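Long-range contact in (S)-2-haloacid dehalogenase 4A (Burkholderia cepacia, PDB 2NO4), which catalyses the hydrolytic removal of halide from short-chain (S)-2-haloalkanoic acids, giving the (R)-2-hydroxy acids with inversion of configuration: residues B[197-209]-B[217-231]. Numbering follows the deposited sequence.
Sequences FGFNTVRINRQGN and PLKHQVNSLSELWPL. With SO4 (sulfate ion), chain L.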
# COMPACT_ATOMS: atom_id res chain seq x y z
N PHE B 197 13.02 7.84 -10.91
CA PHE B 197 12.88 8.10 -12.34
C PHE B 197 13.83 9.21 -12.84
O PHE B 197 14.34 9.15 -13.98
CB PHE B 197 11.42 8.43 -12.70
CG PHE B 197 11.22 8.76 -14.15
CD1 PHE B 197 11.16 7.73 -15.10
CD2 PHE B 197 11.11 10.09 -14.57
CE1 PHE B 197 11.02 8.01 -16.47
CE2 PHE B 197 10.95 10.39 -15.93
CZ PHE B 197 10.92 9.35 -16.88
N GLY B 198 14.08 10.23 -12.02
CA GLY B 198 14.97 11.32 -12.43
C GLY B 198 14.44 12.75 -12.38
O GLY B 198 15.17 13.68 -12.74
N PHE B 199 13.18 12.94 -11.97
CA PHE B 199 12.67 14.32 -11.78
C PHE B 199 13.36 14.96 -10.59
O PHE B 199 13.81 14.25 -9.72
CB PHE B 199 11.18 14.35 -11.46
CG PHE B 199 10.29 13.97 -12.61
CD1 PHE B 199 10.73 14.03 -13.94
CD2 PHE B 199 8.98 13.57 -12.35
CE1 PHE B 199 9.85 13.69 -15.02
CE2 PHE B 199 8.09 13.23 -13.40
CZ PHE B 199 8.53 13.32 -14.75
N ASN B 200 13.44 16.30 -10.56
CA ASN B 200 13.90 17.05 -9.38
C ASN B 200 12.74 17.15 -8.39
O ASN B 200 11.72 17.78 -8.68
CB ASN B 200 14.41 18.45 -9.78
CG ASN B 200 15.53 18.38 -10.81
OD1 ASN B 200 16.66 18.02 -10.47
ND2 ASN B 200 15.22 18.68 -12.07
N THR B 201 12.88 16.53 -7.22
CA THR B 201 11.74 16.35 -6.33
C THR B 201 11.68 17.35 -5.19
O THR B 201 12.68 17.65 -4.54
CB THR B 201 11.67 14.90 -5.79
OG1 THR B 201 12.95 14.56 -5.24
CG2 THR B 201 11.34 13.95 -6.94
N VAL B 202 10.48 17.84 -4.95
CA VAL B 202 10.21 18.75 -3.85
C VAL B 202 9.02 18.23 -3.07
O VAL B 202 7.91 18.08 -3.61
CB VAL B 202 9.92 20.16 -4.34
CG1 VAL B 202 9.51 21.09 -3.14
CG2 VAL B 202 11.12 20.70 -5.15
N ARG B 203 9.28 17.90 -1.81
CA ARG B 203 8.21 17.49 -0.90
C ARG B 203 7.51 18.69 -0.24
O ARG B 203 8.18 19.60 0.27
CB ARG B 203 8.79 16.59 0.19
CG ARG B 203 7.73 16.26 1.20
CD ARG B 203 7.95 15.00 1.85
NE ARG B 203 6.78 14.61 2.63
CZ ARG B 203 6.77 13.59 3.47
NH1 ARG B 203 7.87 12.87 3.64
NH2 ARG B 203 5.68 13.30 4.16
N ILE B 204 6.18 18.70 -0.27
CA ILE B 204 5.37 19.55 0.61
C ILE B 204 5.06 18.71 1.86
O ILE B 204 4.27 17.77 1.79
CB ILE B 204 4.07 20.06 -0.03
CG1 ILE B 204 4.29 20.51 -1.49
CG2 ILE B 204 3.44 21.20 0.80
CD1 ILE B 204 5.24 21.67 -1.67
N ASN B 205 5.75 19.03 2.95
CA ASN B 205 5.61 18.32 4.22
C ASN B 205 4.98 19.30 5.20
O ASN B 205 5.67 20.06 5.90
CB ASN B 205 6.98 17.80 4.68
CG ASN B 205 6.88 16.79 5.81
OD1 ASN B 205 5.83 16.67 6.48
ND2 ASN B 205 7.96 16.08 6.05
N ARG B 206 3.65 19.33 5.18
CA ARG B 206 2.91 20.32 5.97
C ARG B 206 3.04 20.11 7.49
O ARG B 206 3.12 21.08 8.23
CB ARG B 206 1.44 20.29 5.57
CG ARG B 206 1.20 20.94 4.23
CD ARG B 206 -0.25 20.93 3.84
NE ARG B 206 -0.31 21.51 2.51
CZ ARG B 206 -0.30 20.81 1.37
NH1 ARG B 206 -0.22 19.47 1.39
NH2 ARG B 206 -0.29 21.46 0.22
N GLN B 207 3.08 18.86 7.94
CA GLN B 207 3.08 18.59 9.37
C GLN B 207 4.46 18.15 9.89
O GLN B 207 4.63 17.87 11.04
CB GLN B 207 2.03 17.52 9.69
CG GLN B 207 0.58 17.94 9.42
CD GLN B 207 -0.39 16.78 9.64
OE1 GLN B 207 -1.04 16.69 10.68
NE2 GLN B 207 -0.48 15.88 8.65
N GLY B 208 5.45 18.14 9.03
CA GLY B 208 6.80 17.64 9.40
C GLY B 208 6.83 16.14 9.73
O GLY B 208 7.43 15.71 10.72
N ASN B 209 6.19 15.33 8.88
CA ASN B 209 6.26 13.87 9.01
C ASN B 209 7.68 13.39 8.78
O ASN B 209 8.43 14.06 8.09
CB ASN B 209 5.34 13.22 7.97
CG ASN B 209 3.88 13.61 8.16
OD1 ASN B 209 3.18 13.77 7.18
ND2 ASN B 209 3.42 13.80 9.39
N PRO B 217 16.79 10.77 -2.82
CA PRO B 217 16.78 12.03 -2.05
C PRO B 217 15.98 13.15 -2.71
O PRO B 217 15.93 13.27 -3.95
CB PRO B 217 18.27 12.44 -2.00
CG PRO B 217 19.04 11.27 -2.48
CD PRO B 217 18.14 10.38 -3.25
N LEU B 218 15.38 13.99 -1.86
CA LEU B 218 14.67 15.17 -2.31
C LEU B 218 15.66 16.26 -2.68
O LEU B 218 16.73 16.36 -2.09
CB LEU B 218 13.78 15.69 -1.18
CG LEU B 218 12.75 14.69 -0.65
CD1 LEU B 218 12.21 15.26 0.65
CD2 LEU B 218 11.59 14.49 -1.70
N LYS B 219 15.30 17.04 -3.69
CA LYS B 219 16.01 18.28 -3.95
C LYS B 219 15.73 19.31 -2.86
O LYS B 219 16.67 20.01 -2.44
CB LYS B 219 15.68 18.85 -5.33
CG LYS B 219 16.49 18.23 -6.42
CD LYS B 219 17.95 18.63 -6.26
CE LYS B 219 18.73 18.34 -7.54
NZ LYS B 219 18.93 16.86 -7.76
N HIS B 220 14.49 19.39 -2.39
CA HIS B 220 14.09 20.30 -1.35
C HIS B 220 12.84 19.77 -0.67
O HIS B 220 12.12 18.95 -1.21
CB HIS B 220 13.85 21.73 -1.89
CG HIS B 220 14.36 22.83 -1.00
ND1 HIS B 220 13.75 23.18 0.19
CD2 HIS B 220 15.40 23.68 -1.14
CE1 HIS B 220 14.40 24.19 0.74
NE2 HIS B 220 15.42 24.50 -0.04
N GLN B 221 12.61 20.27 0.52
CA GLN B 221 11.37 20.08 1.29
C GLN B 221 10.93 21.43 1.86
O GLN B 221 11.75 22.18 2.39
CB GLN B 221 11.58 19.10 2.44
CG GLN B 221 10.34 18.87 3.32
CD GLN B 221 10.55 17.73 4.30
OE1 GLN B 221 10.05 16.64 4.10
NE2 GLN B 221 11.32 17.97 5.33
N VAL B 222 9.63 21.70 1.78
CA VAL B 222 9.02 22.93 2.26
C VAL B 222 7.72 22.54 3.00
O VAL B 222 7.22 21.43 2.83
CB VAL B 222 8.73 23.94 1.11
CG1 VAL B 222 10.03 24.43 0.43
CG2 VAL B 222 7.71 23.41 0.06
N ASN B 223 7.15 23.46 3.77
CA ASN B 223 5.95 23.14 4.55
C ASN B 223 4.66 23.68 3.95
O ASN B 223 3.60 23.49 4.50
CB ASN B 223 6.12 23.56 6.03
CG ASN B 223 6.18 25.09 6.22
OD1 ASN B 223 6.43 25.57 7.33
ND2 ASN B 223 5.96 25.86 5.14
N SER B 224 4.76 24.33 2.80
CA SER B 224 3.64 24.98 2.20
C SER B 224 3.90 25.13 0.72
O SER B 224 5.04 25.38 0.31
CB SER B 224 3.47 26.40 2.81
OG SER B 224 2.50 27.12 2.11
N LEU B 225 2.83 25.07 -0.07
CA LEU B 225 2.96 25.33 -1.49
C LEU B 225 3.48 26.77 -1.78
O LEU B 225 4.22 26.99 -2.75
CB LEU B 225 1.60 25.12 -2.14
CG LEU B 225 1.07 23.70 -2.39
CD1 LEU B 225 -0.45 23.81 -2.59
CD2 LEU B 225 1.75 22.99 -3.59
N SER B 226 3.09 27.74 -0.96
CA SER B 226 3.60 29.12 -1.08
C SER B 226 5.14 29.21 -1.07
O SER B 226 5.71 30.09 -1.69
CB SER B 226 2.99 30.01 0.01
OG SER B 226 3.50 29.65 1.28
N GLU B 227 5.79 28.28 -0.37
CA GLU B 227 7.26 28.26 -0.31
C GLU B 227 7.94 27.80 -1.56
O GLU B 227 9.17 27.90 -1.68
CB GLU B 227 7.75 27.42 0.86
CG GLU B 227 7.23 27.91 2.20
CD GLU B 227 7.78 29.29 2.59
OE1 GLU B 227 7.21 29.87 3.54
OE2 GLU B 227 8.76 29.79 1.99
N LEU B 228 7.16 27.28 -2.50
CA LEU B 228 7.68 26.93 -3.81
C LEU B 228 8.04 28.19 -4.57
O LEU B 228 8.86 28.15 -5.48
CB LEU B 228 6.64 26.15 -4.62
CG LEU B 228 6.25 24.72 -4.21
CD1 LEU B 228 5.09 24.23 -5.13
CD2 LEU B 228 7.48 23.77 -4.30
N TRP B 229 7.40 29.31 -4.20
CA TRP B 229 7.66 30.57 -4.93
C TRP B 229 9.13 31.05 -4.81
O TRP B 229 9.79 31.24 -5.82
CB TRP B 229 6.63 31.65 -4.59
CG TRP B 229 6.72 32.94 -5.44
CD1 TRP B 229 6.67 34.23 -4.97
CD2 TRP B 229 6.87 33.03 -6.87
NE1 TRP B 229 6.74 35.11 -6.02
CE2 TRP B 229 6.89 34.41 -7.20
CE3 TRP B 229 6.99 32.08 -7.92
CZ2 TRP B 229 7.02 34.88 -8.52
CZ3 TRP B 229 7.14 32.54 -9.25
CH2 TRP B 229 7.15 33.95 -9.53
N PRO B 230 9.64 31.25 -3.58
CA PRO B 230 11.07 31.59 -3.51
C PRO B 230 12.00 30.53 -4.10
O PRO B 230 13.11 30.85 -4.58
CB PRO B 230 11.33 31.74 -2.00
CG PRO B 230 10.13 31.14 -1.30
CD PRO B 230 8.99 31.29 -2.25
N LEU B 231 11.56 29.26 -4.05
CA LEU B 231 12.36 28.16 -4.63
C LEU B 231 12.46 28.21 -6.14
O LEU B 231 13.46 27.83 -6.72
CB LEU B 231 11.79 26.81 -4.17
CG LEU B 231 12.56 25.54 -4.49
CD1 LEU B 231 13.80 25.52 -3.62
CD2 LEU B 231 11.67 24.33 -4.22
S SO4 L . -0.67 25.07 1.63
O1 SO4 L . -1.65 25.62 0.67
O2 SO4 L . -1.29 24.25 2.70
O3 SO4 L . 0.27 24.29 0.85
O4 SO4 L . -0.02 26.13 2.38
O HOH W 1 15.66 15.02 -6.60
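Val202, Arg203 and Ile204 lie beside His220, Gln221 and Val222 in neighbouring parallel strands: Arg203 N donates to His220 O (3.1 Å), Val222 N to Arg203 O (3.0 Å) and Asn205 N to Val222 O (2.8 Å). Upstream, Thr201 O accepts from Lys219 N and, weakly, from His220 N, and one water links Thr201 N to Pro217 O.

Past strand 200-204, Asn205 ND2 donates to Gln221 OE1 (2.9 Å); OE1 lies in the amide plane of Asn205, but ND2 approaches from above the Gln221 carbonyl plane, the amides 74° apart. ND2 also donates to Asn209 O and OD1 accepts from Asn209 N, which fixes the amide's rotation. Gln221, CG anti to its backbone N (chi1 178°), runs alongside Arg203.

On the face carrying Val202, Ile204 and Val222, CD1 of Ile204 presses tightly on Val222 CG2 (3.5 Å). Val202 CG1 meets Leu228 CD2 (3.6 Å), while its CG2 touches Leu231 tip to tip. Leu218 packs on Arg203 CB across the other face.

A sulfate, probably from the crystallisation liquor, accepts from Leu225 N at O3 (2.8 Å), Ser224 OG at O4, and Arg206 NE and NH2 at O2 and O3; NH2 also bonds Thr24 O, inferred to matter for catalysis.

Within this chain strand 220-222 edges the parallel Rossmann-like HAD sheet beside strand 200-204, then 181-185; helix 188-197 packs on Arg203 and Leu218, helix 228-232 on the Val202 face.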